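Local coordinates for protein male-specific lethal-3 (Drosophila melanogaster, PDB 3M9Q) that reads histone H3 trimethylated on its tail (H3K36me3) through its chromodomain, as a component of the dosage-compensating MSL histone acetyltransferase complex, at residues A[58-63]-A[75-81]. The protein carries 1 engineered substitution. Numbering follows the deposited sequence. Where two conformers were deposited one is given.
Sequences FYEYKI and AVRATVL. Engineered in segment 75-81: Ala75 (natural residue Cys).
Residues 58-63 run extended as part of strand 57-65, and antiparallel to them lies the short edge strand 74-76; together they form a beta hairpin in the curved sheet of the MSL3 chromodomain. Tyr61 and Val76 are a hydrogen-bonded pair with CA atoms 5.2 Å apart, joined by Tyr61 N to Val76 O (2.8 Å) and Val76 N to Tyr61 O (2.9 Å). Next to them, Lys62 and Ala75 form a non-hydrogen-bonded pair with CA atoms 4.0 Å apart, and Ala75 CA makes a CA-H...O contact of 3.4 Å to Tyr61 O. Further along, the chain makes a 3-10 turn at 78-80, with Leu81 N bonded to Ala78 O (3.0 Å), which brings Leu81 back toward Tyr61.

Lys62 and Ala75, an engineered replacement of the natural Cys, share the exposed face. On the buried face, Tyr61 (chi1 m) sets CB 4.0 Å from Leu81 CD1 and ring atom CE2 3.7 Å from Ala78 CB, whose small methyl leaves room for the ring; its hydroxyl bonds to Leu19 N. The beta-branched Val76 and Ile63, both suited to extended backbone, fill in beside it, Ile63 CD1 lying 4.1 Å from Val76 CG2 and 4.3 Å from Leu81 CD2. Arg77, whose CA-to-CB bond points away, folds its long chain back (chi1 to chi3 all m) and sets its guanidinium with one face over Phe58 CB, which lies 3.4 Å from Arg77 NH2; the same NH2 salt-bridges Glu16. One water bridges the two segments, donating to Tyr59 O (2.7 Å) and accepting from Arg77 NE and Ala78 N, both at 2.9 Å.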
loop_
_atom_site.group_PDB
_atom_site.type_symbol
_atom_site.label_atom_id
_atom_site.label_comp_id
_atom_site.label_asym_id
_atom_site.label_seq_id
_atom_site.Cartn_x
_atom_site.Cartn_y
_atom_site.Cartn_z
ATOM N N PHE A 58 -11.457 7.318 -8.070
ATOM C CA PHE A 58 -10.223 6.776 -7.495
ATOM C C PHE A 58 -10.535 6.106 -6.174
ATOM O O PHE A 58 -11.608 6.294 -5.604
ATOM C CB PHE A 58 -9.111 7.824 -7.350
ATOM C CG PHE A 58 -9.397 8.918 -6.347
ATOM C CD1 PHE A 58 -8.865 8.847 -5.068
ATOM C CD2 PHE A 58 -10.162 10.022 -6.682
ATOM C CE1 PHE A 58 -9.096 9.846 -4.146
ATOM C CE2 PHE A 58 -10.387 11.027 -5.752
ATOM C CZ PHE A 58 -9.852 10.925 -4.484
ATOM N N TYR A 59 -9.595 5.295 -5.718
ATOM C CA TYR A 59 -9.792 4.462 -4.524
ATOM C C TYR A 59 -8.803 4.790 -3.425
ATOM O O TYR A 59 -7.612 4.945 -3.662
ATOM C CB TYR A 59 -9.758 2.967 -4.898
ATOM C CG TYR A 59 -10.896 2.677 -5.830
ATOM C CD1 TYR A 59 -12.152 2.341 -5.339
ATOM C CD2 TYR A 59 -10.747 2.838 -7.200
ATOM C CE1 TYR A 59 -13.222 2.139 -6.192
ATOM C CE2 TYR A 59 -11.814 2.650 -8.059
ATOM C CZ TYR A 59 -13.047 2.301 -7.550
ATOM O OH TYR A 59 -14.101 2.125 -8.415
ATOM N N GLU A 60 -9.342 4.918 -2.222
ATOM C CA GLU A 60 -8.551 5.109 -1.014
ATOM C C GLU A 60 -8.565 3.820 -0.228
ATOM O O GLU A 60 -9.620 3.337 0.173
ATOM C CB GLU A 60 -9.131 6.218 -0.146
ATOM C CG GLU A 60 -8.968 7.593 -0.705
ATOM C CD GLU A 60 -9.280 8.666 0.316
ATOM O OE1 GLU A 60 -10.009 8.387 1.294
ATOM O OE2 GLU A 60 -8.784 9.788 0.130
ATOM N N TYR A 61 -7.375 3.273 -0.014
ATOM C CA TYR A 61 -7.202 2.011 0.694
ATOM C C TYR A 61 -6.721 2.278 2.098
ATOM O O TYR A 61 -5.579 2.673 2.309
ATOM C CB TYR A 61 -6.196 1.127 -0.052
ATOM C CG TYR A 61 -6.591 0.843 -1.489
ATOM C CD1 TYR A 61 -7.357 -0.271 -1.818
ATOM C CD2 TYR A 61 -6.223 1.699 -2.515
ATOM C CE1 TYR A 61 -7.735 -0.528 -3.131
ATOM C CE2 TYR A 61 -6.593 1.446 -3.829
ATOM C CZ TYR A 61 -7.356 0.337 -4.132
ATOM O OH TYR A 61 -7.729 0.071 -5.433
ATOM N N LYS A 62 -7.609 2.101 3.063
ATOM C CA LYS A 62 -7.206 2.185 4.465
ATOM C C LYS A 62 -6.504 0.895 4.829
ATOM O O LYS A 62 -7.057 -0.194 4.664
ATOM C CB LYS A 62 -8.392 2.425 5.405
ATOM C CG LYS A 62 -7.920 2.752 6.825
ATOM C CD LYS A 62 -9.028 2.924 7.837
ATOM C CE LYS A 62 -8.431 3.318 9.180
ATOM N NZ LYS A 62 -9.464 3.660 10.195
ATOM N N ILE A 63 -5.278 1.032 5.313
ATOM C CA ILE A 63 -4.467 -0.127 5.657
ATOM C C ILE A 63 -3.939 -0.096 7.076
ATOM O O ILE A 63 -3.763 0.953 7.692
ATOM C CB ILE A 63 -3.299 -0.329 4.665
ATOM C CG1 ILE A 63 -2.304 0.831 4.731
ATOM C CG2 ILE A 63 -3.815 -0.556 3.236
ATOM C CD1 ILE A 63 -1.043 0.590 3.875
ATOM N N ALA A 75 -4.646 5.743 5.238
ATOM C CA ALA A 75 -5.240 5.603 3.901
ATOM C C ALA A 75 -4.233 5.969 2.820
ATOM O O ALA A 75 -3.599 7.020 2.875
ATOM C CB ALA A 75 -6.496 6.470 3.772
ATOM N N VAL A 76 -4.100 5.086 1.840
ATOM C CA VAL A 76 -3.155 5.247 0.733
ATOM C C VAL A 76 -3.793 4.980 -0.624
ATOM O O VAL A 76 -4.893 4.442 -0.722
ATOM C CB VAL A 76 -1.929 4.305 0.883
ATOM C CG1 VAL A 76 -1.220 4.536 2.208
ATOM C CG2 VAL A 76 -2.336 2.837 0.743
ATOM N N ARG A 77 -3.076 5.377 -1.665
ATOM C CA ARG A 77 -3.472 5.122 -3.060
ATOM C C ARG A 77 -2.867 3.810 -3.561
ATOM O O ARG A 77 -1.906 3.293 -3.001
ATOM C CB ARG A 77 -3.049 6.280 -3.972
ATOM C CG ARG A 77 -3.738 7.605 -3.670
ATOM C CD ARG A 77 -5.226 7.582 -4.011
ATOM N NE ARG A 77 -5.461 7.544 -5.450
ATOM C CZ ARG A 77 -5.577 8.620 -6.217
ATOM N NH1 ARG A 77 -5.493 9.823 -5.672
ATOM N NH2 ARG A 77 -5.793 8.496 -7.519
ATOM N N ALA A 78 -3.439 3.278 -4.626
ATOM C CA ALA A 78 -3.030 1.973 -5.143
ATOM C C ALA A 78 -1.572 1.964 -5.559
ATOM O O ALA A 78 -0.902 0.927 -5.559
ATOM C CB ALA A 78 -3.917 1.551 -6.339
ATOM N N THR A 79 -1.064 3.131 -5.906
ATOM C CA THR A 79 0.266 3.215 -6.508
ATOM C C THR A 79 1.367 2.764 -5.550
ATOM O O THR A 79 2.446 2.365 -5.978
ATOM C CB THR A 79 0.571 4.638 -6.979
ATOM O OG1 THR A 79 0.487 5.528 -5.866
ATOM C CG2 THR A 79 -0.424 5.076 -8.022
ATOM N N VAL A 80 1.096 2.821 -4.254
ATOM C CA VAL A 80 2.126 2.458 -3.272
ATOM C C VAL A 80 1.969 1.030 -2.764
ATOM O O VAL A 80 2.738 0.581 -1.915
ATOM C CB VAL A 80 2.184 3.451 -2.088
ATOM C CG1 VAL A 80 2.431 4.875 -2.599
ATOM C CG2 VAL A 80 0.926 3.387 -1.235
ATOM N N LEU A 81 0.993 0.324 -3.319
ATOM C CA LEU A 81 0.686 -1.052 -2.898
ATOM C C LEU A 81 1.129 -2.082 -3.924
ATOM O O LEU A 81 1.076 -1.854 -5.133
ATOM C CB LEU A 81 -0.817 -1.194 -2.642
ATOM C CG LEU A 81 -1.374 -0.326 -1.517
ATOM C CD1 LEU A 81 -2.870 -0.604 -1.347
ATOM C CD2 LEU A 81 -0.606 -0.564 -0.230
HETATM O O HOH W 1 -5.801 4.659 -5.593
#